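Local coordinates for Alpha/beta hydrolase fold protein (Nakamurella multipartita, PDB 4Y7D), which probably acts as a hydrolase of the alpha/beta hydrolase fold, with a substrate that has not been established, at residues Leu88-Phe93 / Ala118-Arg123; Gly109-Tyr114 / Asp231-Asp236; Asp236-Pro241 / Ala263-Ser268. All coordinates share one frame; numbering follows the deposited sequence.

Contact 1 of 3, residues Leu88-Phe93 / Ala118-Arg123; sequences LYAALF and ARHPDR
The CA of Ala90 lies 7.1 Å from the CA of Arg123, the closest backbone approach between the helix through Leu88-Phe93 and the chain that leaves helix 110-119 at His120 and enters strand 124-130 by the 3-10 turn Pro121-Arg123. Both belong to the alpha/beta hydrolase fold: helix 82-95 flanks the central sheet beside the helix that, in this family, follows the nucleophile elbow. Ala90 points its methyl at the face of the His120 imidazole, a CH-pi contact with CB 3.8 Å from the ring centroid and 20° off the ring normal. Glu87, one turn earlier on the same helix, accepts a hydrogen bond from His120 NE2 and so restrains the ring's turn over Ala90.

Arg123 supplies the other half. Its chain is bent at chi2 (-51°) and chi3, which brings the guanidinium against the helix, with NH2 3.3 Å from Phe93 CB and NH1 3.6 Å from Ala90 O; neither approach is a hydrogen bond. The charge is met further on: NH2 forms a salt bridge with Asp94 and a hydrogen bond to Leu98 O, and NE bonds to Ala99 O, tying the turn to the last turn of helix 82-95 and to the loop that follows it. The Phe93 and Arg123 side chains run antiparallel past one another, ring and guanidinium planes 72° apart, with Phe93 CD2 over one face of the guanidinium. The ring presents its edge to the arginine backbone: Arg123 O lies near the ring plane, 3.4 Å from Phe93 CE2.

Contact 2 of 3, residues Gly109-Tyr114 / Asp231-Asp236; sequences GGPSSY and DSLELD
Tyr114 and Leu235 make the tight part of this contact, where the CA of Tyr114 comes within 6.4 Å of the CA of Leu235. The leucine lays its branched end over one face of the phenol ring: CD2 sits above the centre, 3.7 Å from the centroid and 11° off the normal, while CD1 reaches back to Tyr114 CG at 3.7 Å. With CG of Tyr114 anti to its own carbonyl carbon (chi1 -72°), the ring meets the leucine broadside. The hydroxyl is held elsewhere, by a hydrogen bond with Ser129 OG.

The fit is looser at Leu233, whose CD1 stands off at 3.9 Å from Pro111 CA and 4.2 Å from Tyr114 CD2. Outward from these buried groups the loop becomes polar and exposed. Ser232 OG accepts from Glu234 N in an ST turn, and the carboxylate of Glu234 forms salt bridges with Arg115 and Arg237.

The pairing lays the loop between helix 217-227 and strand 242-247 against the first turn of helix 110-119; Ala261 of helix 255-264 touches both Tyr114 and Leu235, and Ser113, on the same turn of helix 110-119, packs on strands 35-39 and 101-106.

Contact 3 of 3, residues Asp236-Pro241 / Ala263-Ser268; sequences DRITAP and AQIAGS
Ile238 and Ile265 meet at an oblique angle, their CD1 methyls 3.7 Å apart and their CG2 methyls 3.8 Å apart. Both chains take the same shape, CG1 anti to the carbonyl carbon and chi2 extended (173° in Ile238, 171° in Ile265), which carries each CD1 to the far end of its side chain, where the two meet, while the CG2 branches meet nearer the backbone.

No direct hydrogen bond joins the two segments; water does that work. One molecule lies 2.7 Å from Ile238 O and accepts from Ala266 N at 3.0 Å. A second donates to Ile238 O and, at 2.6 Å, to Ala266 O, while a third lies between Ala240 O and Ala266 O.

In the alpha/beta hydrolase fold, the loop leading into strand 242-247 lies here beside the turn leading into strand 269-273, its parallel neighbour at the sheet edge; the two strands are joined by a beta-alpha-beta crossover through helix 255-264, and both are entered at this end. Tyr114 of helix 110-119 touches both isoleucines, and Ala117 adds to the cover on Ile238. An alanine in place of Ile265 is likely to leave Ile238 CD1 without its methyl partner and open a gap beside Tyr114.

Ile265 is itself set by the chain around it: it is the first residue to leave the helix and begins a type II beta turn. Gly267 takes positive phi in that turn, which is closed by Ser268 N donating to Ile265 O at 3.1 Å.

Overall arrangement
From the N terminus, helix 82-95 comes first, and contact 1 closes a loop over strand 101-106 and most of helix 110-119 when 118-123 returns to it. Contact 2 opens inside that loop, at 109-114, so the two cross; it closes at 231-236, after 116 intervening residues that include strand 124-130 and a long run of mostly helical chain. Contact 3 follows in series, starting at the shared Asp236 and closing a short loop through strand 242-247 and helix 255-264. Helix 110-119 is common to contacts 1 and 2 and also touches contact 3, so helix 82-95, helix 110-119, the loop before strand 242-247 and the end of helix 255-264 are joined in turn.

Contact 1 of 3, residues Leu88-Phe93 / Ala118-Arg123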
loop_
_atom_site.group_PDB
_atom_site.type_symbol
_atom_site.label_atom_id
_atom_site.label_comp_id
_atom_site.label_asym_id
_atom_site.label_seq_id
_atom_site.Cartn_x
_atom_site.Cartn_y
_atom_site.Cartn_z
ATOM N N LEU A 88 -12.008 -4.824 -11.274
ATOM C CA LEU A 88 -11.786 -6.122 -10.651
ATOM C C LEU A 88 -12.156 -6.108 -9.205
ATOM O O LEU A 88 -12.781 -7.035 -8.738
ATOM C CB LEU A 88 -10.309 -6.541 -10.786
ATOM C CG LEU A 88 -9.890 -7.905 -10.250
ATOM C CD1 LEU A 88 -10.590 -9.047 -10.945
ATOM C CD2 LEU A 88 -8.387 -8.098 -10.349
ATOM N N TYR A 89 -11.817 -5.041 -8.485
ATOM C CA TYR A 89 -12.158 -4.980 -7.071
ATOM C C TYR A 89 -13.674 -4.978 -6.869
ATOM O O TYR A 89 -14.222 -5.622 -5.953
ATOM C CB TYR A 89 -11.600 -3.700 -6.373
ATOM C CG TYR A 89 -10.102 -3.478 -6.531
ATOM C CD1 TYR A 89 -9.233 -4.566 -6.715
ATOM C CD2 TYR A 89 -9.573 -2.197 -6.464
ATOM C CE1 TYR A 89 -7.864 -4.371 -6.849
ATOM C CE2 TYR A 89 -8.203 -1.985 -6.639
ATOM C CZ TYR A 89 -7.374 -3.064 -6.824
ATOM O OH TYR A 89 -6.046 -2.887 -7.038
ATOM N N ALA A 90 -14.376 -4.243 -7.707
ATOM C CA ALA A 90 -15.871 -4.203 -7.604
ATOM C C ALA A 90 -16.422 -5.576 -7.941
ATOM O O ALA A 90 -17.384 -6.032 -7.313
ATOM C CB ALA A 90 -16.442 -3.138 -8.556
ATOM N N ALA A 91 -15.826 -6.234 -8.928
ATOM C CA ALA A 91 -16.236 -7.602 -9.266
ATOM C C ALA A 91 -15.907 -8.610 -8.151
ATOM O O ALA A 91 -16.660 -9.558 -7.906
ATOM C CB ALA A 91 -15.612 -8.020 -10.592
ATOM N N LEU A 92 -14.806 -8.386 -7.446
ATOM C CA LEU A 92 -14.474 -9.158 -6.268
ATOM C C LEU A 92 -15.548 -8.954 -5.158
ATOM O O LEU A 92 -16.016 -9.914 -4.573
ATOM C CB LEU A 92 -13.095 -8.736 -5.763
ATOM C CG LEU A 92 -12.646 -9.364 -4.439
ATOM C CD1 LEU A 92 -12.674 -10.882 -4.385
ATOM C CD2 LEU A 92 -11.264 -8.824 -4.110
ATOM N N PHE A 93 -15.966 -7.710 -4.918
ATOM C CA PHE A 93 -16.999 -7.438 -3.930
ATOM C C PHE A 93 -18.274 -8.182 -4.352
ATOM O O PHE A 93 -18.931 -8.830 -3.560
ATOM C CB PHE A 93 -17.288 -5.928 -3.887
ATOM C CG PHE A 93 -16.207 -5.070 -3.209
ATOM C CD1 PHE A 93 -15.025 -5.595 -2.706
ATOM C CD2 PHE A 93 -16.411 -3.692 -3.087
ATOM C CE1 PHE A 93 -14.063 -4.756 -2.130
ATOM C CE2 PHE A 93 -15.491 -2.853 -2.504
ATOM C CZ PHE A 93 -14.277 -3.381 -2.030
ATOM N N ALA A 118 -13.672 6.743 -7.304
ATOM C CA ALA A 118 -14.169 7.696 -8.301
ATOM C C ALA A 118 -15.308 7.155 -9.119
ATOM O O ALA A 118 -16.314 7.843 -9.314
ATOM C CB ALA A 118 -13.028 8.149 -9.238
ATOM N N ARG A 119 -15.162 5.946 -9.640
ATOM C CA ARG A 119 -16.099 5.387 -10.586
ATOM C C ARG A 119 -17.101 4.430 -9.992
ATOM O O ARG A 119 -18.156 4.222 -10.583
ATOM C CB ARG A 119 -15.291 4.738 -11.740
ATOM C CG ARG A 119 -16.126 4.410 -12.978
ATOM C CD ARG A 119 -15.261 4.112 -14.206
ATOM N NE ARG A 119 -14.298 3.068 -13.896
ATOM C CZ ARG A 119 -14.596 1.768 -13.813
ATOM N NH1 ARG A 119 -15.852 1.351 -14.052
ATOM N NH2 ARG A 119 -13.638 0.880 -13.479
ATOM N N HIS A 120 -16.824 3.876 -8.812
ATOM C CA HIS A 120 -17.723 3.004 -8.077
ATOM C C HIS A 120 -17.968 3.561 -6.665
ATOM O O HIS A 120 -17.765 2.863 -5.660
ATOM C CB HIS A 120 -17.102 1.618 -7.966
ATOM C CG HIS A 120 -16.941 0.894 -9.268
ATOM N ND1 HIS A 120 -17.889 0.021 -9.741
ATOM C CD2 HIS A 120 -15.930 0.874 -10.165
ATOM C CE1 HIS A 120 -17.483 -0.480 -10.893
ATOM N NE2 HIS A 120 -16.291 0.011 -11.161
ATOM N N PRO A 121 -18.405 4.816 -6.556
ATOM C CA PRO A 121 -18.573 5.419 -5.216
ATOM C C PRO A 121 -19.527 4.674 -4.279
ATOM O O PRO A 121 -19.332 4.666 -3.068
ATOM C CB PRO A 121 -19.112 6.831 -5.543
ATOM C CG PRO A 121 -19.835 6.635 -6.854
ATOM C CD PRO A 121 -18.879 5.740 -7.613
ATOM N N ASP A 122 -20.538 4.018 -4.830
ATOM C CA ASP A 122 -21.464 3.253 -3.995
ATOM C C ASP A 122 -20.800 2.045 -3.300
ATOM O O ASP A 122 -21.413 1.468 -2.402
ATOM C CB ASP A 122 -22.636 2.717 -4.854
ATOM C CG ASP A 122 -23.561 3.831 -5.358
ATOM O OD1 ASP A 122 -23.443 4.995 -4.926
ATOM O OD2 ASP A 122 -24.438 3.521 -6.197
ATOM N N ARG A 123 -19.628 1.634 -3.763
ATOM C CA ARG A 123 -18.927 0.449 -3.256
ATOM C C ARG A 123 -17.835 0.781 -2.221
ATOM O O ARG A 123 -17.252 -0.137 -1.629
ATOM C CB ARG A 123 -18.252 -0.314 -4.390
ATOM C CG ARG A 123 -19.106 -0.599 -5.592
ATOM C CD ARG A 123 -20.431 -1.237 -5.286
ATOM N NE ARG A 123 -20.368 -2.638 -4.819
ATOM C CZ ARG A 123 -20.239 -3.716 -5.615
ATOM N NH1 ARG A 123 -20.067 -3.604 -6.915
ATOM N NH2 ARG A 123 -20.246 -4.924 -5.082
#

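Contact 2 of 3, residues Gly109-Tyr114 / Asp231-Asp236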
loop_
_atom_site.group_PDB
_atom_site.type_symbol
_atom_site.label_atom_id
_atom_site.label_comp_id
_atom_site.label_asym_id
_atom_site.label_seq_id
_atom_site.Cartn_x
_atom_site.Cartn_y
_atom_site.Cartn_z
ATOM N N GLY A 109 -0.607 1.266 -4.687
ATOM C CA GLY A 109 -2.027 0.906 -4.591
ATOM C C GLY A 109 -3.013 2.064 -4.832
ATOM O O GLY A 109 -4.218 1.862 -4.949
ATOM N N GLY A 110 -2.491 3.279 -4.823
ATOM C CA GLY A 110 -3.300 4.461 -5.033
ATOM C C GLY A 110 -4.124 4.492 -6.289
ATOM O O GLY A 110 -5.317 4.703 -6.222
ATOM N N PRO A 111 -3.478 4.313 -7.466
ATOM C CA PRO A 111 -4.287 4.560 -8.628
ATOM C C PRO A 111 -5.551 3.745 -8.784
ATOM O O PRO A 111 -6.599 4.296 -9.105
ATOM C CB PRO A 111 -3.290 4.367 -9.792
ATOM C CG PRO A 111 -1.994 4.817 -9.213
ATOM C CD PRO A 111 -2.034 4.318 -7.798
ATOM N N SER A 112 -5.462 2.441 -8.573
ATOM C CA SER A 112 -6.604 1.553 -8.708
ATOM C C SER A 112 -7.624 1.839 -7.571
ATOM O O SER A 112 -8.830 1.737 -7.789
ATOM C CB SER A 112 -6.157 0.107 -8.662
ATOM O OG SER A 112 -5.474 -0.280 -7.471
ATOM N N SER A 113 -7.139 2.223 -6.418
ATOM C CA SER A 113 -8.053 2.518 -5.276
ATOM C C SER A 113 -8.806 3.828 -5.547
ATOM O O SER A 113 -10.047 3.915 -5.308
ATOM C CB SER A 113 -7.276 2.594 -3.986
ATOM O OG SER A 113 -6.613 1.366 -3.688
ATOM N N TYR A 114 -8.077 4.871 -5.990
ATOM C CA TYR A 114 -8.720 6.099 -6.384
ATOM C C TYR A 114 -9.743 5.860 -7.496
ATOM O O TYR A 114 -10.866 6.426 -7.432
ATOM C CB TYR A 114 -7.747 7.168 -6.799
ATOM C CG TYR A 114 -6.946 7.778 -5.675
ATOM C CD1 TYR A 114 -7.574 8.295 -4.515
ATOM C CD2 TYR A 114 -5.566 7.819 -5.734
ATOM C CE1 TYR A 114 -6.853 8.901 -3.525
ATOM C CE2 TYR A 114 -4.809 8.434 -4.732
ATOM C CZ TYR A 114 -5.448 8.952 -3.613
ATOM O OH TYR A 114 -4.730 9.555 -2.622
ATOM N N ASP A 231 -3.488 9.829 -17.237
ATOM C CA ASP A 231 -3.987 11.111 -17.760
ATOM C C ASP A 231 -4.552 11.891 -16.567
ATOM O O ASP A 231 -3.931 12.818 -16.058
ATOM C CB ASP A 231 -5.041 10.796 -18.874
ATOM C CG ASP A 231 -4.411 10.057 -20.084
ATOM O OD1 ASP A 231 -3.314 10.474 -20.488
ATOM O OD2 ASP A 231 -4.964 9.035 -20.600
ATOM N N SER A 232 -5.699 11.444 -16.059
ATOM C CA SER A 232 -6.210 11.872 -14.770
ATOM C C SER A 232 -6.896 10.698 -14.130
ATOM O O SER A 232 -7.618 9.979 -14.787
ATOM C CB SER A 232 -7.231 13.015 -14.877
ATOM O OG SER A 232 -7.696 13.418 -13.579
ATOM N N LEU A 233 -6.773 10.564 -12.820
ATOM C CA LEU A 233 -7.553 9.580 -12.056
ATOM C C LEU A 233 -8.926 10.123 -11.585
ATOM O O LEU A 233 -9.742 9.365 -11.034
ATOM C CB LEU A 233 -6.745 9.096 -10.860
ATOM C CG LEU A 233 -5.397 8.447 -11.157
ATOM C CD1 LEU A 233 -4.654 8.206 -9.824
ATOM C CD2 LEU A 233 -5.587 7.187 -11.929
ATOM N N GLU A 234 -9.170 11.417 -11.772
ATOM C CA GLU A 234 -10.449 12.045 -11.465
ATOM C C GLU A 234 -10.811 11.952 -9.991
ATOM O O GLU A 234 -11.960 11.611 -9.623
ATOM C CB GLU A 234 -11.558 11.443 -12.309
ATOM C CG GLU A 234 -11.257 11.371 -13.818
ATOM C CD GLU A 234 -12.477 10.866 -14.589
ATOM O OE1 GLU A 234 -13.000 9.771 -14.318
ATOM O OE2 GLU A 234 -12.926 11.636 -15.450
ATOM N N LEU A 235 -9.841 12.268 -9.135
ATOM C CA LEU A 235 -10.100 12.233 -7.705
ATOM C C LEU A 235 -11.195 13.198 -7.289
ATOM O O LEU A 235 -11.837 13.014 -6.259
ATOM C CB LEU A 235 -8.817 12.547 -6.952
ATOM C CG LEU A 235 -7.914 11.360 -6.620
ATOM C CD1 LEU A 235 -7.369 10.684 -7.844
ATOM C CD2 LEU A 235 -6.765 11.841 -5.751
ATOM N N ASP A 236 -11.463 14.226 -8.054
ATOM C CA ASP A 236 -12.504 15.186 -7.691
ATOM C C ASP A 236 -13.892 14.571 -7.703
ATOM O O ASP A 236 -14.817 15.140 -7.144
ATOM C CB ASP A 236 -12.446 16.392 -8.626
ATOM C CG ASP A 236 -12.519 16.001 -10.092
ATOM O OD1 ASP A 236 -11.559 15.434 -10.636
ATOM O OD2 ASP A 236 -13.568 16.251 -10.705
#

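Contact 3 of 3, residues Asp236-Pro241 / Ala263-Ser268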
loop_
_atom_site.group_PDB
_atom_site.type_symbol
_atom_site.label_atom_id
_atom_site.label_comp_id
_atom_site.label_asym_id
_atom_site.label_seq_id
_atom_site.Cartn_x
_atom_site.Cartn_y
_atom_site.Cartn_z
ATOM N N ASP A 236 -11.463 14.226 -8.054
ATOM C CA ASP A 236 -12.504 15.186 -7.691
ATOM C C ASP A 236 -13.892 14.571 -7.703
ATOM O O ASP A 236 -14.817 15.140 -7.144
ATOM C CB ASP A 236 -12.446 16.392 -8.626
ATOM C CG ASP A 236 -12.519 16.001 -10.092
ATOM O OD1 ASP A 236 -11.559 15.434 -10.636
ATOM O OD2 ASP A 236 -13.568 16.251 -10.705
ATOM N N ARG A 237 -14.035 13.402 -8.325
ATOM C CA ARG A 237 -15.311 12.673 -8.329
ATOM C C ARG A 237 -15.584 11.952 -6.993
ATOM O O ARG A 237 -16.717 11.513 -6.726
ATOM C CB ARG A 237 -15.331 11.625 -9.453
ATOM C CG ARG A 237 -15.300 12.209 -10.862
ATOM C CD ARG A 237 -15.153 11.114 -11.909
ATOM N NE ARG A 237 -16.321 10.216 -11.977
ATOM C CZ ARG A 237 -16.430 9.131 -12.761
ATOM N NH1 ARG A 237 -15.458 8.755 -13.583
ATOM N NH2 ARG A 237 -17.534 8.399 -12.719
ATOM N N ILE A 238 -14.563 11.800 -6.172
ATOM C CA ILE A 238 -14.673 10.984 -4.942
ATOM C C ILE A 238 -15.498 11.672 -3.883
ATOM O O ILE A 238 -15.234 12.838 -3.552
ATOM C CB ILE A 238 -13.262 10.602 -4.415
ATOM C CG1 ILE A 238 -12.535 9.745 -5.442
ATOM C CG2 ILE A 238 -13.312 9.942 -3.038
ATOM C CD1 ILE A 238 -11.084 9.476 -5.050
ATOM N N THR A 239 -16.513 10.957 -3.368
ATOM C CA THR A 239 -17.369 11.461 -2.298
ATOM C C THR A 239 -17.240 10.722 -0.996
ATOM O O THR A 239 -17.907 11.097 -0.022
ATOM C CB THR A 239 -18.874 11.471 -2.727
ATOM O OG1 THR A 239 -19.261 10.164 -3.204
ATOM C CG2 THR A 239 -19.080 12.613 -3.796
ATOM N N ALA A 240 -16.397 9.687 -0.959
ATOM C CA ALA A 240 -16.166 8.960 0.290
ATOM C C ALA A 240 -15.451 9.836 1.279
ATOM O O ALA A 240 -14.589 10.601 0.883
ATOM C CB ALA A 240 -15.304 7.726 0.040
ATOM N N PRO A 241 -15.742 9.650 2.582
ATOM C CA PRO A 241 -14.939 10.216 3.654
ATOM C C PRO A 241 -13.544 9.673 3.529
ATOM O O PRO A 241 -13.369 8.451 3.288
ATOM C CB PRO A 241 -15.612 9.655 4.918
ATOM C CG PRO A 241 -16.968 9.313 4.527
ATOM C CD PRO A 241 -16.866 8.855 3.107
ATOM N N ALA A 263 -6.557 18.073 -2.004
ATOM C CA ALA A 263 -7.145 19.235 -2.645
ATOM C C ALA A 263 -8.225 18.837 -3.602
ATOM O O ALA A 263 -9.124 19.620 -3.870
ATOM C CB ALA A 263 -6.053 20.051 -3.344
ATOM N N GLN A 264 -8.149 17.626 -4.146
ATOM C CA GLN A 264 -9.161 17.155 -5.106
ATOM C C GLN A 264 -10.401 16.582 -4.423
ATOM O O GLN A 264 -11.494 16.654 -4.981
ATOM C CB GLN A 264 -8.639 16.053 -6.023
ATOM C CG GLN A 264 -7.420 16.428 -6.858
ATOM C CD GLN A 264 -7.537 17.822 -7.437
ATOM O OE1 GLN A 264 -8.362 18.072 -8.312
ATOM N NE2 GLN A 264 -6.745 18.759 -6.896
ATOM N N ILE A 265 -10.203 15.927 -3.288
ATOM C CA ILE A 265 -11.284 15.155 -2.649
ATOM C C ILE A 265 -11.956 16.029 -1.609
ATOM O O ILE A 265 -11.416 16.280 -0.537
ATOM C CB ILE A 265 -10.754 13.860 -2.020
ATOM C CG1 ILE A 265 -10.133 12.988 -3.134
ATOM C CG2 ILE A 265 -11.912 13.094 -1.381
ATOM C CD1 ILE A 265 -9.379 11.766 -2.632
ATOM N N ALA A 266 -13.136 16.531 -1.970
ATOM C CA ALA A 266 -13.885 17.413 -1.104
ATOM C C ALA A 266 -14.127 16.767 0.252
ATOM O O ALA A 266 -14.511 15.571 0.332
ATOM C CB ALA A 266 -15.187 17.844 -1.781
ATOM N N GLY A 267 -13.900 17.536 1.309
ATOM C CA GLY A 267 -14.155 17.036 2.683
ATOM C C GLY A 267 -13.063 16.136 3.228
ATOM O O GLY A 267 -13.152 15.654 4.345
ATOM N N SER A 268 -12.012 15.865 2.438
ATOM C CA SER A 268 -10.896 15.025 2.899
ATOM C C SER A 268 -10.090 15.699 3.964
ATOM O O SER A 268 -10.112 16.930 4.119
ATOM C CB SER A 268 -9.991 14.574 1.710
ATOM O OG SER A 268 -9.267 15.665 1.230
HETATM O O HOH W 1 -14.628 15.373 -4.299
HETATM O O HOH W 2 -8.803 15.984 -10.193
HETATM O O HOH W 3 -16.132 14.256 -1.290
HETATM O O HOH W 4 -17.621 14.246 0.416
HETATM O O HOH W 5 -14.091 13.205 1.895
#